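Local coordinates for citrate lyase subunit beta-like protein (Mycobacterium tuberculosis H37Rv, PDB 6CJ4), which binds magnesium as a homotrimer, is probably a lyase of the HpcH/HpaI aldolase family, and may play a role in fatty acid biosynthesis, at residues R68-I73 and Y93-L98; G139-A144 and L184-V189; E120-A125 and A149-S154; D42-V47 and R72-G77. All coordinates share one frame; numbering follows the deposited sequence.

Interaction 1: residues R68-I73 and Y93-L98; sequences RTVVRI and YTTVML. With AAE (acetoacetic acid), chain D; ACT (acetate ion), chain C.
Val-71 and Arg-72 pair in parallel with Val-96 and Met-97, joining two adjacent strands of the TIM barrel, 69-72 and 95-98, which helix 79-89 links into a beta-alpha-beta unit. Three backbone hydrogen bonds hold the strands together: Val-71 N to Thr-95 O (3.1 Å), Met-97 N to Val-71 O (2.8 Å) and Ile-73 N to Met-97 O (3.1 Å). At the start of the pair, where the strands diverge, water 1 bridges Thr-69 O and Thr-94 N.

Apolar contacts cover both faces of this ladder. On the face of Val-71 and Val-96, the methyl Val-71 CG2 lies 3.6 Å from Tyr-93 CD2. Thr-69 CG2 meets the same ring obliquely at CE1; the phenol oxygen bonds to Leu-64 N. Further along, Ile-73 CG2 rests on Val-96 CG1, and Leu-88 of helix 79-89 packs against both residues. On the barrel-interior face, Met-97 crosses the aliphatic part of Arg-72 at a slant, its SD 3.9 Å from Arg-72 CD.

The remaining contacts are polar and made by Arg-72, a substrate-binding residue. With CG anti to the backbone N (chi1 180°) and a bend at chi3, Arg-72 carries its guanidinium beyond the strand end. In-plane at its edge, NH1 donates to O8 of acetoacetate (3.0 Å). Arg-72 NH2 donates almost straight, at 174°, to OXT of an acetate probably from the crystallisation liquor, 2.7 Å away.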
loop_
_atom_site.group_PDB
_atom_site.type_symbol
_atom_site.label_atom_id
_atom_site.label_comp_id
_atom_site.label_asym_id
_atom_site.label_seq_id
_atom_site.Cartn_x
_atom_site.Cartn_y
_atom_site.Cartn_z
ATOM N N ARG A 68 15.586 -18.274 23.288
ATOM C CA ARG A 68 14.816 -18.818 22.176
ATOM C C ARG A 68 13.319 -18.782 22.459
ATOM O O ARG A 68 12.558 -19.543 21.848
ATOM C CB ARG A 68 15.271 -20.248 21.870
ATOM C CG ARG A 68 16.698 -20.341 21.367
ATOM C CD ARG A 68 16.843 -19.651 20.019
ATOM N NE ARG A 68 18.163 -19.860 19.426
ATOM C CZ ARG A 68 19.137 -18.953 19.419
ATOM N NH1 ARG A 68 18.945 -17.762 19.972
ATOM N NH2 ARG A 68 20.303 -19.233 18.853
ATOM N N THR A 69 12.883 -17.915 23.374
ATOM C CA THR A 69 11.493 -17.859 23.808
ATOM C C THR A 69 11.052 -16.407 23.861
ATOM O O THR A 69 11.758 -15.564 24.422
ATOM C CB THR A 69 11.310 -18.498 25.190
ATOM O OG1 THR A 69 11.852 -19.824 25.191
ATOM C CG2 THR A 69 9.833 -18.560 25.564
ATOM N N VAL A 70 9.888 -16.132 23.277
ATOM C CA VAL A 70 9.198 -14.848 23.328
ATOM C C VAL A 70 7.885 -15.084 24.063
ATOM O O VAL A 70 7.315 -16.176 23.980
ATOM C CB VAL A 70 8.945 -14.302 21.895
ATOM C CG1 VAL A 70 8.033 -13.079 21.909
ATOM C CG2 VAL A 70 10.269 -13.992 21.193
ATOM N N VAL A 71 7.391 -14.072 24.779
ATOM C CA VAL A 71 6.110 -14.189 25.476
ATOM C C VAL A 71 5.125 -13.212 24.849
ATOM O O VAL A 71 5.347 -11.994 24.881
ATOM C CB VAL A 71 6.250 -13.932 26.985
ATOM C CG1 VAL A 71 4.878 -14.007 27.665
ATOM C CG2 VAL A 71 7.220 -14.954 27.628
ATOM N N ARG A 72 4.027 -13.728 24.289
ATOM C CA ARG A 72 2.981 -12.828 23.807
ATOM C C ARG A 72 2.107 -12.408 24.980
ATOM O O ARG A 72 1.443 -13.248 25.604
ATOM C CB ARG A 72 2.119 -13.447 22.707
ATOM C CG ARG A 72 1.040 -12.438 22.253
ATOM C CD ARG A 72 0.436 -12.752 20.878
ATOM N NE ARG A 72 -0.508 -13.859 20.935
ATOM C CZ ARG A 72 -1.330 -14.173 19.935
ATOM N NH1 ARG A 72 -1.320 -13.453 18.821
ATOM N NH2 ARG A 72 -2.166 -15.190 20.060
ATOM N N ILE A 73 2.123 -11.112 25.289
ATOM C CA ILE A 73 1.319 -10.564 26.371
ATOM C C ILE A 73 -0.002 -10.059 25.809
ATOM O O ILE A 73 -0.280 -10.220 24.617
ATOM C CB ILE A 73 2.085 -9.453 27.110
ATOM C CG1 ILE A 73 2.398 -8.292 26.149
ATOM C CG2 ILE A 73 3.362 -10.043 27.685
ATOM C CD1 ILE A 73 3.208 -7.132 26.787
ATOM N N TYR A 93 12.527 -13.975 31.013
ATOM C CA TYR A 93 12.229 -13.587 29.640
ATOM C C TYR A 93 12.458 -12.095 29.457
ATOM O O TYR A 93 12.178 -11.291 30.351
ATOM C CB TYR A 93 10.795 -13.962 29.259
ATOM C CG TYR A 93 10.544 -15.449 29.401
ATOM C CD1 TYR A 93 11.332 -16.371 28.722
ATOM C CD2 TYR A 93 9.535 -15.927 30.226
ATOM C CE1 TYR A 93 11.120 -17.748 28.865
ATOM C CE2 TYR A 93 9.308 -17.295 30.368
ATOM C CZ TYR A 93 10.103 -18.201 29.685
ATOM O OH TYR A 93 9.880 -19.567 29.828
ATOM N N THR A 94 13.010 -11.735 28.303
ATOM C CA THR A 94 13.331 -10.351 27.991
ATOM C C THR A 94 12.604 -9.809 26.770
ATOM O O THR A 94 12.696 -8.601 26.507
ATOM C CB THR A 94 14.838 -10.192 27.754
ATOM O OG1 THR A 94 15.199 -10.953 26.598
ATOM C CG2 THR A 94 15.642 -10.684 28.966
ATOM N N THR A 95 11.912 -10.652 26.007
ATOM C CA THR A 95 11.263 -10.222 24.773
ATOM C C THR A 95 9.788 -10.573 24.821
ATOM O O THR A 95 9.426 -11.722 25.100
ATOM C CB THR A 95 11.900 -10.872 23.538
ATOM O OG1 THR A 95 13.309 -10.623 23.544
ATOM C CG2 THR A 95 11.280 -10.299 22.248
ATOM N N VAL A 96 8.942 -9.592 24.548
ATOM C CA VAL A 96 7.504 -9.806 24.530
ATOM C C VAL A 96 6.974 -9.488 23.142
ATOM O O VAL A 96 7.538 -8.667 22.407
ATOM C CB VAL A 96 6.768 -8.957 25.588
ATOM C CG1 VAL A 96 7.206 -9.379 27.005
ATOM C CG2 VAL A 96 7.035 -7.463 25.354
ATOM N N MET A 97 5.861 -10.135 22.801
ATOM C CA MET A 97 5.094 -9.822 21.603
ATOM C C MET A 97 3.841 -9.056 22.010
ATOM O O MET A 97 3.081 -9.515 22.869
ATOM C CB MET A 97 4.710 -11.099 20.846
ATOM C CG MET A 97 3.911 -10.823 19.573
ATOM S SD MET A 97 3.579 -12.358 18.664
ATOM C CE MET A 97 5.136 -12.610 17.831
ATOM N N LEU A 98 3.640 -7.877 21.405
ATOM C CA LEU A 98 2.521 -7.007 21.745
ATOM C C LEU A 98 1.430 -7.168 20.703
ATOM O O LEU A 98 1.614 -6.719 19.561
ATOM C CB LEU A 98 2.977 -5.544 21.808
ATOM C CG LEU A 98 1.857 -4.515 22.040
ATOM C CD1 LEU A 98 1.233 -4.660 23.431
ATOM C CD2 LEU A 98 2.406 -3.083 21.840
HETATM O O1 AAE D . -5.040 -12.376 14.606
HETATM C C2 AAE D . -4.459 -13.175 13.828
HETATM O O3 AAE D . -4.600 -13.062 12.576
HETATM C C4 AAE D . -3.591 -14.267 14.367
HETATM C C5 AAE D . -2.560 -13.901 15.389
HETATM O O8 AAE D . -2.824 -13.057 16.240
HETATM C C9 AAE D . -1.243 -14.595 15.376
HETATM C C ACT C . -3.551 -16.959 17.353
HETATM O O ACT C . -4.075 -17.401 16.290
HETATM O OXT ACT C . -3.711 -15.826 17.902
HETATM C CH3 ACT C . -2.579 -17.966 18.074
HETATM O O HOH W 1 12.870 -13.760 26.171
#

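Interaction 2: residues G139-A144 and L184-V189; sequences GMMWGA and LALDAV. With AAE (acetoacetic acid), chain D.
Two neighbouring parallel strands of the barrel wall, 137-142 and 184-187, pair through Gly-139 and Met-140 against Leu-184 and Ala-185. Met-140 supplies both polar groups of its peptide: its N donates to Leu-184 O (2.8 Å), and its O accepts from Leu-186 N (2.8 Å). Gly-139 CA lies 3.1 Å from Leu-184 O, a close CA-H...O approach.

Beyond the last of these bonds, Trp-142 takes over. Its NE1 donates to Asp-187 OD1 (2.8 Å) in the indole plane and nearly straight at 173°, and Ala-188 CB sits over the face of the five-membered ring, 3.5 Å from CE2. Arg-171 of helix 165-180 also engages OD1 in a salt bridge, so the carboxylate fixes the indole while tied to the helix outside the barrel.

In the TIM barrel the face carrying Met-141 and Leu-186 points to the interior, where the two side chains cross at about a right angle, CB to CB 3.7 Å. The Met-141 chain, CG anti to the backbone N (chi1 -176°), stays extended to its tip and reaches the ligand end of the barrel. There Met-141 CE touches Val-189 CG1 (4.1 Å). Met-141 CE also lies 3.9 Å from acetoacetate C9. Water 2 joins Trp-142 O to Val-189 N.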
loop_
_atom_site.group_PDB
_atom_site.type_symbol
_atom_site.label_atom_id
_atom_site.label_comp_id
_atom_site.label_asym_id
_atom_site.label_seq_id
_atom_site.Cartn_x
_atom_site.Cartn_y
_atom_site.Cartn_z
ATOM N N GLY A 139 11.091 -6.387 16.303
ATOM C CA GLY A 139 10.462 -7.073 15.188
ATOM C C GLY A 139 9.041 -6.614 14.975
ATOM O O GLY A 139 8.415 -6.021 15.861
ATOM N N MET A 140 8.530 -6.910 13.775
ATOM C CA MET A 140 7.143 -6.650 13.411
ATOM C C MET A 140 6.535 -7.928 12.855
ATOM O O MET A 140 7.168 -8.632 12.061
ATOM C CB MET A 140 7.002 -5.546 12.347
ATOM C CG MET A 140 7.733 -4.239 12.677
ATOM S SD MET A 140 6.730 -3.215 13.765
ATOM C CE MET A 140 5.350 -2.767 12.692
ATOM N N MET A 141 5.309 -8.209 13.273
ATOM C CA MET A 141 4.500 -9.291 12.723
ATOM C C MET A 141 3.159 -8.704 12.308
ATOM O O MET A 141 2.764 -7.632 12.773
ATOM C CB MET A 141 4.311 -10.409 13.761
ATOM C CG MET A 141 3.559 -11.655 13.283
ATOM S SD MET A 141 3.411 -12.823 14.668
ATOM C CE MET A 141 2.331 -14.033 13.895
ATOM N N TRP A 142 2.444 -9.406 11.431
ATOM C CA TRP A 142 1.086 -9.003 11.117
ATOM C C TRP A 142 0.133 -10.175 11.324
ATOM O O TRP A 142 0.530 -11.348 11.320
ATOM C CB TRP A 142 0.978 -8.431 9.680
ATOM C CG TRP A 142 1.029 -9.461 8.610
ATOM C CD1 TRP A 142 2.117 -10.187 8.221
ATOM C CD2 TRP A 142 -0.056 -9.878 7.784
ATOM N NE1 TRP A 142 1.772 -11.044 7.198
ATOM C CE2 TRP A 142 0.440 -10.876 6.915
ATOM C CE3 TRP A 142 -1.402 -9.503 7.691
ATOM C CZ2 TRP A 142 -0.362 -11.508 5.971
ATOM C CZ3 TRP A 142 -2.193 -10.119 6.746
ATOM C CH2 TRP A 142 -1.673 -11.122 5.899
ATOM N N GLY A 143 -1.134 -9.836 11.560
ATOM C CA GLY A 143 -2.170 -10.833 11.786
ATOM C C GLY A 143 -3.402 -10.560 10.948
ATOM O O GLY A 143 -4.086 -9.556 11.158
ATOM N N ALA A 144 -3.697 -11.454 10.001
ATOM C CA ALA A 144 -4.768 -11.206 9.038
ATOM C C ALA A 144 -6.149 -11.312 9.663
ATOM O O ALA A 144 -7.082 -10.624 9.222
ATOM C CB ALA A 144 -4.674 -12.196 7.870
ATOM N N LEU A 184 13.309 -7.411 12.777
ATOM C CA LEU A 184 12.851 -8.691 12.241
ATOM C C LEU A 184 11.465 -8.541 11.627
ATOM O O LEU A 184 10.611 -7.819 12.147
ATOM C CB LEU A 184 12.792 -9.750 13.338
ATOM C CG LEU A 184 14.046 -10.485 13.797
ATOM C CD1 LEU A 184 13.679 -11.411 14.948
ATOM C CD2 LEU A 184 14.666 -11.279 12.662
ATOM N N ALA A 185 11.230 -9.259 10.529
ATOM C CA ALA A 185 9.933 -9.290 9.861
ATOM C C ALA A 185 9.362 -10.702 9.973
ATOM O O ALA A 185 9.991 -11.661 9.516
ATOM C CB ALA A 185 10.062 -8.885 8.391
ATOM N N LEU A 186 8.186 -10.823 10.581
ATOM C CA LEU A 186 7.538 -12.111 10.823
ATOM C C LEU A 186 6.258 -12.193 10.005
ATOM O O LEU A 186 5.403 -11.309 10.109
ATOM C CB LEU A 186 7.206 -12.297 12.312
ATOM C CG LEU A 186 8.320 -12.512 13.345
ATOM C CD1 LEU A 186 9.248 -11.306 13.444
ATOM C CD2 LEU A 186 7.690 -12.776 14.704
ATOM N N ASP A 187 6.104 -13.269 9.226
ATOM C CA ASP A 187 4.908 -13.435 8.408
ATOM C C ASP A 187 3.807 -14.148 9.197
ATOM O O ASP A 187 4.064 -14.883 10.159
ATOM C CB ASP A 187 5.231 -14.212 7.124
ATOM C CG ASP A 187 4.210 -13.981 6.011
ATOM O OD1 ASP A 187 3.459 -12.992 6.073
ATOM O OD2 ASP A 187 4.151 -14.807 5.069
ATOM N N ALA A 188 2.570 -13.934 8.756
ATOM C CA ALA A 188 1.381 -14.366 9.482
ATOM C C ALA A 188 1.249 -15.888 9.525
ATOM O O ALA A 188 1.732 -16.603 8.644
ATOM C CB ALA A 188 0.125 -13.779 8.835
ATOM N N VAL A 189 0.540 -16.369 10.552
ATOM C CA VAL A 189 0.284 -17.795 10.711
ATOM C C VAL A 189 -0.603 -18.300 9.582
ATOM O O VAL A 189 -1.465 -17.582 9.058
ATOM C CB VAL A 189 -0.360 -18.098 12.078
ATOM C CG1 VAL A 189 0.560 -17.676 13.225
ATOM C CG2 VAL A 189 -1.728 -17.435 12.203
HETATM O O1 AAE D . -5.040 -12.376 14.606
HETATM C C2 AAE D . -4.459 -13.175 13.828
HETATM O O3 AAE D . -4.600 -13.062 12.576
HETATM C C4 AAE D . -3.591 -14.267 14.367
HETATM C C5 AAE D . -2.560 -13.901 15.389
HETATM O O8 AAE D . -2.824 -13.057 16.240
HETATM C C9 AAE D . -1.243 -14.595 15.376
HETATM O O HOH W 2 -0.551 -13.953 12.116
#

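Interaction 3: residues E120-A125 and A149-S154; sequences ETARGA and ATLGGS. With MG (magnesium ion), chain B; AAE (acetoacetic acid), chain D.
Thr-150 lays its hydroxyl against the backbone and side chain of Thr-121, with OG1 3.6 Å from Thr-121 CA; the two side chains cross at a slant, and their CG2 methyls also meet. No direct hydrogen bond joins the segments. Water 4 does so instead, donating to Thr-150 OG1 (2.6 Å) and accepting from Ala-122 N (2.7 Å). The same OG1 bonds back to the Asp-146 carbonyl of its own helix. Beside this polar bridge, Ala-122 CB touches Leu-151 CD2 at 3.8 Å.

The contact brings together two loop-and-helix elements at the C-terminal ends of TIM-barrel strands, where the active site lies. Thr-121 is the N-cap of helix 122-126: its OG1, set between the backbone N and the carbonyl carbon (chi1 68°), accepts from Gly-124 N (3.2 Å) and also bonds to Glu-102. Across from it, helix 144-150 ends in a Schellman motif at Gly-152, whose positive phi favours glycine.

Next to the N-cap, Glu-120 extends to the magnesium ion, which OE1 binds at 2.1 Å. Acetoacetate O1 and O8 chelate the metal, waters 3 and 5 add two more ligands, and Asp-146 completes six. Glu-120 OE2 accepts from water 3 (2.6 Å) and from Lys-100 N, so the second oxygen positions a metal-bound water. Ser-179 and Val-209 of a neighbouring subunit pack against Ala-122 and Leu-151, respectively.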
loop_
_atom_site.group_PDB
_atom_site.type_symbol
_atom_site.label_atom_id
_atom_site.label_comp_id
_atom_site.label_asym_id
_atom_site.label_seq_id
_atom_site.Cartn_x
_atom_site.Cartn_y
_atom_site.Cartn_z
ATOM N N GLU A 120 -2.286 -5.881 13.702
ATOM C CA GLU A 120 -3.435 -6.684 13.298
ATOM C C GLU A 120 -4.720 -5.876 13.422
ATOM O O GLU A 120 -5.790 -6.443 13.668
ATOM C CB GLU A 120 -3.512 -7.981 14.137
ATOM C CG GLU A 120 -3.401 -7.748 15.645
ATOM C CD GLU A 120 -3.329 -9.038 16.458
ATOM O OE1 GLU A 120 -3.601 -10.125 15.896
ATOM O OE2 GLU A 120 -3.003 -8.961 17.669
ATOM N N THR A 121 -4.619 -4.551 13.290
ATOM C CA THR A 121 -5.761 -3.647 13.267
ATOM C C THR A 121 -5.451 -2.544 12.268
ATOM O O THR A 121 -4.290 -2.324 11.912
ATOM C CB THR A 121 -6.046 -3.010 14.644
ATOM O OG1 THR A 121 -4.982 -2.101 14.977
ATOM C CG2 THR A 121 -6.170 -4.062 15.743
ATOM N N ALA A 122 -6.501 -1.841 11.827
ATOM C CA ALA A 122 -6.306 -0.758 10.865
ATOM C C ALA A 122 -5.422 0.344 11.438
ATOM O O ALA A 122 -4.552 0.879 10.738
ATOM C CB ALA A 122 -7.657 -0.193 10.421
ATOM N N ARG A 123 -5.628 0.704 12.709
ATOM C CA ARG A 123 -4.793 1.746 13.302
ATOM C C ARG A 123 -3.325 1.325 13.328
ATOM O O ARG A 123 -2.434 2.134 13.039
ATOM C CB ARG A 123 -5.291 2.087 14.705
ATOM C CG ARG A 123 -4.416 3.113 15.406
ATOM C CD ARG A 123 -4.548 4.449 14.731
ATOM N NE ARG A 123 -5.848 5.035 15.036
ATOM C CZ ARG A 123 -6.062 5.921 16.002
ATOM N NH1 ARG A 123 -5.053 6.343 16.755
ATOM N NH2 ARG A 123 -7.287 6.390 16.208
ATOM N N GLY A 124 -3.050 0.063 13.659
ATOM C CA GLY A 124 -1.671 -0.404 13.632
ATOM C C GLY A 124 -1.066 -0.345 12.241
ATOM O O GLY A 124 0.108 -0.011 12.076
ATOM N N ALA A 125 -1.862 -0.671 11.217
ATOM C CA ALA A 125 -1.356 -0.604 9.850
ATOM C C ALA A 125 -1.039 0.829 9.457
ATOM O O ALA A 125 0.004 1.098 8.846
ATOM C CB ALA A 125 -2.375 -1.218 8.882
ATOM N N ALA A 149 -11.234 -8.899 11.416
ATOM C CA ALA A 149 -12.260 -8.814 12.449
ATOM C C ALA A 149 -12.483 -7.366 12.872
ATOM O O ALA A 149 -13.626 -6.902 12.962
ATOM C CB ALA A 149 -11.874 -9.675 13.654
ATOM N N THR A 150 -11.400 -6.631 13.117
ATOM C CA THR A 150 -11.547 -5.260 13.588
ATOM C C THR A 150 -11.948 -4.302 12.469
ATOM O O THR A 150 -12.489 -3.226 12.762
ATOM C CB THR A 150 -10.258 -4.788 14.276
ATOM O OG1 THR A 150 -9.156 -4.868 13.367
ATOM C CG2 THR A 150 -9.954 -5.659 15.513
ATOM N N LEU A 151 -11.729 -4.673 11.198
ATOM C CA LEU A 151 -12.320 -3.936 10.082
ATOM C C LEU A 151 -13.818 -4.172 9.959
ATOM O O LEU A 151 -14.481 -3.485 9.174
ATOM C CB LEU A 151 -11.645 -4.333 8.752
ATOM C CG LEU A 151 -10.169 -3.987 8.528
ATOM C CD1 LEU A 151 -9.601 -4.684 7.294
ATOM C CD2 LEU A 151 -9.988 -2.489 8.393
ATOM N N GLY A 152 -14.369 -5.128 10.705
ATOM C CA GLY A 152 -15.762 -5.476 10.542
ATOM C C GLY A 152 -16.039 -6.435 9.409
ATOM O O GLY A 152 -17.194 -6.556 8.990
ATOM N N GLY A 153 -15.013 -7.104 8.889
ATOM C CA GLY A 153 -15.175 -8.048 7.802
ATOM C C GLY A 153 -15.459 -9.449 8.307
ATOM O O GLY A 153 -15.702 -9.681 9.490
ATOM N N SER A 154 -15.426 -10.406 7.374
ATOM C CA SER A 154 -15.798 -11.774 7.720
ATOM C C SER A 154 -14.894 -12.850 7.134
ATOM O O SER A 154 -15.090 -14.022 7.473
ATOM C CB SER A 154 -17.246 -12.053 7.295
ATOM O OG SER A 154 -17.425 -11.828 5.911
HETATM MG MG MG B . -4.527 -11.878 16.620
HETATM O O1 AAE D . -5.040 -12.376 14.606
HETATM C C2 AAE D . -4.459 -13.175 13.828
HETATM O O3 AAE D . -4.600 -13.062 12.576
HETATM C C4 AAE D . -3.591 -14.267 14.367
HETATM C C5 AAE D . -2.560 -13.901 15.389
HETATM O O8 AAE D . -2.824 -13.057 16.240
HETATM C C9 AAE D . -1.243 -14.595 15.376
HETATM O O HOH W 3 -3.743 -11.265 18.491
HETATM O O HOH W 4 -9.082 -2.592 12.106
HETATM O O HOH W 5 -5.476 -13.536 17.497
#

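Interaction 4: residues D42-V47 and R72-G77; sequences DLEDGV and RINAGG. With AAE (acetoacetic acid), chain D; ACT (acetate ion), chain C.
Asp-42 takes the Arg-72 guanidinium side-on in a two-bond salt bridge, NE to OD1 (2.8 Å, 176°) and NH2 to OD2 (2.9 Å). The carboxylate and guanidinium planes are turned 52° apart, and each oxygen has a second donor on the opposite face of the carboxylate: Glu-44 N reaches OD1, closing an Asx turn, and Gly-46 N reaches OD2. Four bonds thus fix the acid, and through it the arginine that meets acetoacetate.

Glu-44 approaches differently. Its OE1 lies over the centre of the guanidinium, 3.3 Å from Arg-72 CZ, a long, weak ion pair to which no N-H points, while Asp-45 N donates to that same oxygen. A bend at chi2 (-129°) brings the carboxylate over this face; OE2 instead pairs with Lys-100. The two acids thus hold the guanidinium from its edge and from above.

One backbone bond and one side-chain bond follow: Leu-43 N donates to Arg-72 O (2.9 Å), and Asn-74 ND2 reaches Leu-43 O (3.1 Å) from above the carbonyl plane while also bonding to Asp-84. Glu-44 CG packs on Asn-74 OD1 at 3.4 Å. The two loops follow adjacent strands 38-42 and 69-72, and Leu-43 extends outward between helices 52-61 and 79-89.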
loop_
_atom_site.group_PDB
_atom_site.type_symbol
_atom_site.label_atom_id
_atom_site.label_comp_id
_atom_site.label_asym_id
_atom_site.label_seq_id
_atom_site.Cartn_x
_atom_site.Cartn_y
_atom_site.Cartn_z
ATOM N N ASP A 42 2.215 -18.062 24.855
ATOM C CA ASP A 42 1.107 -17.164 24.558
ATOM C C ASP A 42 0.246 -16.952 25.796
ATOM O O ASP A 42 -0.327 -17.907 26.327
ATOM C CB ASP A 42 0.269 -17.729 23.413
ATOM C CG ASP A 42 -0.732 -16.731 22.878
ATOM O OD1 ASP A 42 -0.630 -15.521 23.211
ATOM O OD2 ASP A 42 -1.630 -17.161 22.121
ATOM N N LEU A 43 0.119 -15.695 26.222
ATOM C CA LEU A 43 -0.843 -15.315 27.249
ATOM C C LEU A 43 -2.089 -14.647 26.674
ATOM O O LEU A 43 -3.017 -14.343 27.436
ATOM C CB LEU A 43 -0.187 -14.374 28.268
ATOM C CG LEU A 43 1.018 -14.932 29.025
ATOM C CD1 LEU A 43 1.726 -13.788 29.763
ATOM C CD2 LEU A 43 0.593 -16.047 29.999
ATOM N N GLU A 44 -2.126 -14.406 25.363
ATOM C CA GLU A 44 -3.243 -13.701 24.739
ATOM C C GLU A 44 -4.228 -14.691 24.119
ATOM O O GLU A 44 -4.728 -15.570 24.821
ATOM C CB GLU A 44 -2.742 -12.689 23.701
ATOM C CG GLU A 44 -3.735 -11.535 23.427
ATOM C CD GLU A 44 -4.029 -11.330 21.942
ATOM O OE1 GLU A 44 -3.699 -12.221 21.123
ATOM O OE2 GLU A 44 -4.591 -10.269 21.593
ATOM N N ASP A 45 -4.503 -14.580 22.810
ATOM C CA ASP A 45 -5.698 -15.217 22.257
ATOM C C ASP A 45 -5.656 -16.737 22.303
ATOM O O ASP A 45 -6.713 -17.369 22.223
ATOM C CB ASP A 45 -5.941 -14.748 20.819
ATOM C CG ASP A 45 -6.668 -13.418 20.767
ATOM O OD1 ASP A 45 -7.088 -12.944 21.845
ATOM O OD2 ASP A 45 -6.808 -12.848 19.663
ATOM N N GLY A 46 -4.478 -17.343 22.430
ATOM C CA GLY A 46 -4.442 -18.792 22.564
ATOM C C GLY A 46 -4.877 -19.312 23.915
ATOM O O GLY A 46 -5.007 -20.533 24.072
ATOM N N VAL A 47 -5.103 -18.438 24.895
ATOM C CA VAL A 47 -5.488 -18.854 26.240
ATOM C C VAL A 47 -6.844 -18.253 26.579
ATOM O O VAL A 47 -7.035 -17.035 26.470
ATOM C CB VAL A 47 -4.435 -18.453 27.289
ATOM C CG1 VAL A 47 -4.921 -18.823 28.678
ATOM C CG2 VAL A 47 -3.128 -19.157 26.987
ATOM N N ARG A 72 4.027 -13.728 24.289
ATOM C CA ARG A 72 2.981 -12.828 23.807
ATOM C C ARG A 72 2.107 -12.408 24.980
ATOM O O ARG A 72 1.443 -13.248 25.604
ATOM C CB ARG A 72 2.119 -13.447 22.707
ATOM C CG ARG A 72 1.040 -12.438 22.253
ATOM C CD ARG A 72 0.436 -12.752 20.878
ATOM N NE ARG A 72 -0.508 -13.859 20.935
ATOM C CZ ARG A 72 -1.330 -14.173 19.935
ATOM N NH1 ARG A 72 -1.320 -13.453 18.821
ATOM N NH2 ARG A 72 -2.166 -15.190 20.060
ATOM N N ILE A 73 2.123 -11.112 25.289
ATOM C CA ILE A 73 1.319 -10.564 26.371
ATOM C C ILE A 73 -0.002 -10.059 25.809
ATOM O O ILE A 73 -0.280 -10.220 24.617
ATOM C CB ILE A 73 2.085 -9.453 27.110
ATOM C CG1 ILE A 73 2.398 -8.292 26.149
ATOM C CG2 ILE A 73 3.362 -10.043 27.685
ATOM C CD1 ILE A 73 3.208 -7.132 26.787
ATOM N N ASN A 74 -0.832 -9.467 26.660
ATOM C CA ASN A 74 -2.116 -8.958 26.209
ATOM C C ASN A 74 -1.977 -7.506 25.757
ATOM O O ASN A 74 -0.912 -6.891 25.871
ATOM C CB ASN A 74 -3.160 -9.144 27.311
ATOM C CG ASN A 74 -3.617 -10.596 27.409
ATOM O OD1 ASN A 74 -4.548 -11.009 26.715
ATOM N ND2 ASN A 74 -2.927 -11.388 28.230
ATOM N N ALA A 75 -3.061 -6.975 25.190
ATOM C CA ALA A 75 -3.009 -5.706 24.478
ATOM C C ALA A 75 -2.797 -4.528 25.432
ATOM O O ALA A 75 -3.106 -4.589 26.628
ATOM C CB ALA A 75 -4.300 -5.495 23.675
ATOM N N GLY A 76 -2.276 -3.437 24.876
ATOM C CA GLY A 76 -2.009 -2.264 25.691
ATOM C C GLY A 76 -3.280 -1.740 26.338
ATOM O O GLY A 76 -4.362 -1.767 25.745
ATOM N N GLY A 77 -3.147 -1.281 27.574
ATOM C CA GLY A 77 -4.259 -0.699 28.292
ATOM C C GLY A 77 -5.188 -1.683 28.965
ATOM O O GLY A 77 -6.117 -1.251 29.659
HETATM O O1 AAE D . -5.040 -12.376 14.606
HETATM C C2 AAE D . -4.459 -13.175 13.828
HETATM O O3 AAE D . -4.600 -13.062 12.576
HETATM C C4 AAE D . -3.591 -14.267 14.367
HETATM C C5 AAE D . -2.560 -13.901 15.389
HETATM O O8 AAE D . -2.824 -13.057 16.240
HETATM C C9 AAE D . -1.243 -14.595 15.376
HETATM C C ACT C . -3.551 -16.959 17.353
HETATM O O ACT C . -4.075 -17.401 16.290
HETATM O OXT ACT C . -3.711 -15.826 17.902
HETATM C CH3 ACT C . -2.579 -17.966 18.074
HETATM O O HOH W 6 -5.392 -8.680 23.423
#

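How the interactions relate
Interactions 1 and 2 join strands of one eight-stranded parallel barrel; interactions 3 and 4 join loops and helix ends that follow its strands. Along the chain interaction 4 opens first, and interaction 1 begins where it ends, sharing Arg-72 and Ile-73, their centres about 10 Å apart. Interactions 3 and 2 come later with alternating segments, 120-125, 139-144, 149-154 and 184-189; Gly-143 O touches Glu-120 CB. Interaction 2 lies about 14 Å from interaction 1, centre to centre, and the two meet inside the barrel where Met-97 CE packs on Met-141 SD. Although the centres of interactions 1 and 3 are about 23 Å apart, all four reach acetoacetate, so separate strand ends converge on one magnesium site.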